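Local structure of hypothetical protein TM1631 (Thermotoga maritima, 1VPQ) at residues A[227-232]-A[262-267]; A[250-253]-A[257-260]. The protein is of unknown function but belongs to the DUF72 family, whose members are placed among the TIM-barrel proteins. One frame throughout, in Å; residues are numbered along the deposited sequence.

Contact 1. Residues A[227-232]-A[262-267]; sequences EELKTL and ALQFKK
Leu229 and Phe265 face each other where the helices containing 227-232 and 262-267 pass at 54°, their short axes 10.4 Å apart at closest approach. The two CA atoms, 6.7 Å apart, mark the register. The inner part is buried, a ring edge set against helix backbone. With CG of Phe265 anti to its backbone N (chi1 -163°), the ring swings across to the other helix and presents its edge rather than a face: CE1 lies 4.0 Å from Leu229 O and 4.3 Å from Leu232 C, both close to the ring plane. Leu232 points toward the opposite helix without closing tightly on it. Val16 and Val248, from two neighbouring strands, back the same ring. Leu229 works in the opposite direction, its side chain reaching segment 262-267 through CD1 alone, while CD2 packs on Phe250. CD1 rests over the flat amide of Gln264, 3.8 Å from CD, the two side chains crossing at about a right angle. Gln264 makes the closest approach, its OE1 3.7 Å from Leu229 CD1, yet lies on the partly exposed side, its extended chain sheltering the leucine methyl, while OE1 accepts a hydrogen bond from Asn261 ND2 one turn earlier. Farther toward solvent the polar links stay on their own helix or run to its surroundings. Thr231 OG1 donates to Glu228 O (2.7 Å), a carbonyl that also takes Leu232 N, and Glu228 forms a salt bridge with Arg207. Two successive helices packed side by side over the strand that joins them, here 245-250, belong to the outer helical layer of a beta/alpha TIM barrel.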
# COMPACT_ATOMS: atom_id res chain seq x y z
N GLU A 227 18.27 2.99 12.56
CA GLU A 227 17.68 3.53 13.79
C GLU A 227 16.18 3.77 13.63
O GLU A 227 15.39 3.38 14.50
CB GLU A 227 18.36 4.85 14.19
CG GLU A 227 19.87 4.75 14.42
CD GLU A 227 20.25 4.17 15.80
OE1 GLU A 227 19.75 3.07 16.15
OE2 GLU A 227 21.05 4.82 16.52
N GLU A 228 15.79 4.40 12.53
CA GLU A 228 14.37 4.68 12.28
C GLU A 228 13.57 3.43 11.90
O GLU A 228 12.42 3.29 12.31
CB GLU A 228 14.14 5.85 11.30
CG GLU A 228 14.89 5.80 9.99
CD GLU A 228 15.04 7.18 9.32
OE1 GLU A 228 14.44 8.16 9.80
OE2 GLU A 228 15.77 7.28 8.31
N LEU A 229 14.18 2.50 11.16
CA LEU A 229 13.54 1.21 10.89
C LEU A 229 13.21 0.46 12.19
O LEU A 229 12.14 -0.12 12.31
CB LEU A 229 14.42 0.33 10.01
CG LEU A 229 14.65 0.85 8.59
CD1 LEU A 229 15.80 0.10 7.96
CD2 LEU A 229 13.39 0.74 7.74
N LYS A 230 14.13 0.49 13.14
CA LYS A 230 13.93 -0.12 14.46
C LYS A 230 12.74 0.48 15.21
O LYS A 230 11.95 -0.26 15.80
CB LYS A 230 15.19 0.02 15.31
N THR A 231 12.62 1.81 15.19
CA THR A 231 11.50 2.49 15.86
C THR A 231 10.17 2.13 15.20
O THR A 231 9.17 1.91 15.88
CB THR A 231 11.68 4.04 15.88
OG1 THR A 231 11.76 4.56 14.55
CG2 THR A 231 12.92 4.45 16.65
N LEU A 232 10.16 2.06 13.87
CA LEU A 232 8.97 1.63 13.12
C LEU A 232 8.66 0.16 13.41
O LEU A 232 7.50 -0.21 13.58
CB LEU A 232 9.15 1.82 11.62
CG LEU A 232 9.32 3.27 11.13
CD1 LEU A 232 9.70 3.28 9.65
CD2 LEU A 232 8.07 4.09 11.36
N ALA A 262 13.10 -2.77 2.94
CA ALA A 262 12.14 -3.84 3.18
C ALA A 262 12.86 -5.12 3.60
O ALA A 262 12.38 -5.88 4.45
CB ALA A 262 11.27 -4.07 1.95
N LEU A 263 14.02 -5.35 2.98
CA LEU A 263 14.89 -6.47 3.32
C LEU A 263 15.52 -6.32 4.71
O LEU A 263 15.72 -7.32 5.41
CB LEU A 263 16.00 -6.63 2.28
CG LEU A 263 15.59 -7.14 0.89
CD1 LEU A 263 16.71 -6.93 -0.08
CD2 LEU A 263 15.19 -8.61 0.93
N GLN A 264 15.87 -5.09 5.08
CA GLN A 264 16.39 -4.80 6.42
C GLN A 264 15.31 -5.06 7.45
O GLN A 264 15.55 -5.67 8.48
CB GLN A 264 16.84 -3.34 6.53
CG GLN A 264 18.13 -3.03 5.83
CD GLN A 264 18.38 -1.54 5.75
OE1 GLN A 264 17.78 -0.83 4.95
NE2 GLN A 264 19.28 -1.06 6.59
N PHE A 265 14.11 -4.58 7.14
CA PHE A 265 12.95 -4.77 8.00
C PHE A 265 12.58 -6.24 8.15
O PHE A 265 12.28 -6.71 9.25
CB PHE A 265 11.76 -3.99 7.42
CG PHE A 265 10.65 -3.77 8.38
CD1 PHE A 265 10.69 -2.70 9.26
CD2 PHE A 265 9.56 -4.61 8.40
CE1 PHE A 265 9.67 -2.47 10.14
CE2 PHE A 265 8.53 -4.40 9.29
CZ PHE A 265 8.59 -3.33 10.17
N LYS A 266 12.61 -6.96 7.03
CA LYS A 266 12.29 -8.40 6.99
C LYS A 266 13.25 -9.21 7.88
O LYS A 266 12.83 -10.15 8.56
CB LYS A 266 12.33 -8.89 5.54
CG LYS A 266 12.32 -10.39 5.35
CD LYS A 266 12.15 -10.75 3.88
CE LYS A 266 12.99 -11.95 3.49
NZ LYS A 266 14.44 -11.60 3.35
N LYS A 267 14.52 -8.83 7.84
CA LYS A 267 15.55 -9.38 8.71
C LYS A 267 15.21 -9.20 10.19
O LYS A 267 15.38 -10.11 11.00
CB LYS A 267 16.90 -8.71 8.40
CG LYS A 267 18.08 -9.20 9.22
CD LYS A 267 18.30 -8.40 10.51
CE LYS A 267 19.55 -8.87 11.24
NZ LYS A 267 19.79 -8.15 12.52

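Contact 2. Residues A[250-253]-A[257-260]; sequences FNNC and QAAI
Ala258 pushes its methyl into a socket made by Phe250, Asn252 and Cys253. CB of Ala258 meets Cys253 SG at 3.6 Å and Phe250 CB at 3.9 Å, so the small side chain is gripped by sulfur, a methylene group and the backbone of Asn252. Cys253 points away overall; a chi1 of -72°, with SG beside its backbone N, brings the sulfur back to the methyl. Phe250 starts toward the helix, but its ring leads off and meets Phe204 edge-to-face. The backbone folds back at Asn252, the centre of an inverse gamma turn closed by a weak bond from Cys253 N to Asn251 O. Asn252 O lies 2.8 Å from Ala258 N, a weak, strongly bent hydrogen bond (116° at the hydrogen). This turn follows strand 245-250 and leads into helix 257-270, at the C-terminal strand ends where TIM barrels usually carry their active sites; nearby, Asn251, held by a hydrogen bond from ND2 to His205 ND1, has a sulfate ion about 3 Å from its side chain, probably from the crystallisation liquor. Asn252 has CG wedged between its backbone N and carbonyl carbon (chi1 55°), which lays the amide along the first turn of the helix. OD1 comes within 3.3 Å of Ala258 CA and lies in plane at the edge of the Phe250 ring; it is buried with no hydrogen-bonding partner in the model. ND2, by contrast, donates to Tyr222 O and Asn261 OD1, which fixes the amide's rotation. Gln257 touches this asparagine through CB, 3.3 Å from Asn252 O and 3.7 Å from Asn252 ND2.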
# COMPACT_ATOMS: atom_id res chain seq x y z
N PHE A 250 6.92 -0.84 1.70
CA PHE A 250 7.86 0.28 1.53
C PHE A 250 7.71 0.87 0.14
O PHE A 250 7.76 0.15 -0.86
CB PHE A 250 9.32 -0.18 1.69
CG PHE A 250 9.75 -0.32 3.12
CD1 PHE A 250 9.37 -1.43 3.86
CD2 PHE A 250 10.52 0.66 3.72
CE1 PHE A 250 9.77 -1.58 5.17
CE2 PHE A 250 10.92 0.52 5.03
CZ PHE A 250 10.53 -0.60 5.76
N ASN A 251 7.58 2.19 0.09
CA ASN A 251 7.18 2.89 -1.12
C ASN A 251 8.28 3.80 -1.66
O ASN A 251 8.10 4.43 -2.70
CB ASN A 251 5.92 3.72 -0.81
CG ASN A 251 5.12 4.05 -2.05
OD1 ASN A 251 5.08 3.27 -3.01
ND2 ASN A 251 4.48 5.20 -2.05
N ASN A 252 9.39 3.89 -0.94
CA ASN A 252 10.53 4.71 -1.33
C ASN A 252 11.36 3.99 -2.38
O ASN A 252 12.53 3.71 -2.17
CB ASN A 252 11.39 5.10 -0.12
CG ASN A 252 11.86 3.89 0.69
OD1 ASN A 252 11.10 2.96 0.94
ND2 ASN A 252 13.11 3.92 1.12
N CYS A 253 10.73 3.71 -3.52
CA CYS A 253 11.24 2.73 -4.49
C CYS A 253 12.31 3.27 -5.43
O CYS A 253 12.89 2.52 -6.21
CB CYS A 253 10.08 2.14 -5.31
SG CYS A 253 8.98 0.98 -4.38
N GLN A 257 15.75 1.62 -3.03
CA GLN A 257 15.84 1.97 -1.63
C GLN A 257 14.76 1.25 -0.82
O GLN A 257 15.03 0.75 0.27
CB GLN A 257 15.78 3.49 -1.45
CG GLN A 257 17.11 4.15 -1.81
CD GLN A 257 17.05 5.64 -2.03
OE1 GLN A 257 16.13 6.16 -2.68
NE2 GLN A 257 18.05 6.36 -1.53
N ALA A 258 13.55 1.18 -1.38
CA ALA A 258 12.44 0.47 -0.76
C ALA A 258 12.75 -1.01 -0.53
O ALA A 258 12.46 -1.55 0.53
CB ALA A 258 11.19 0.60 -1.62
N ALA A 259 13.34 -1.65 -1.54
CA ALA A 259 13.72 -3.06 -1.45
C ALA A 259 14.80 -3.27 -0.38
O ALA A 259 14.68 -4.19 0.43
CB ALA A 259 14.18 -3.56 -2.80
N ILE A 260 15.82 -2.41 -0.38
CA ILE A 260 16.86 -2.43 0.66
C ILE A 260 16.24 -2.35 2.05
O ILE A 260 16.47 -3.23 2.89
CB ILE A 260 17.91 -1.28 0.47
CG1 ILE A 260 18.78 -1.57 -0.75
CG2 ILE A 260 18.82 -1.14 1.70
CD1 ILE A 260 19.67 -0.41 -1.19

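Overall arrangement
Both contacts rest on helix 257-270, contact 2 at its first turn and contact 1 further along, with centres 11 Å apart on the same side of the chain's centre. Contact 2 is the deeper, about 12 Å from that centre against about 17 Å for contact 1, although both are mainly buried. Phe250 joins them: its ring has Leu229 CD2 at 3.7 Å from CE2, and it also packs on Ala262 and Phe265. Contact 1 sets successive helices together through a phenylalanine edge on backbone and a leucine methyl over a partly exposed glutamine amide. Contact 2 ties a strand-end loop to the following helix, and mixes a methyl socket with a weak backbone bond and a buried amide.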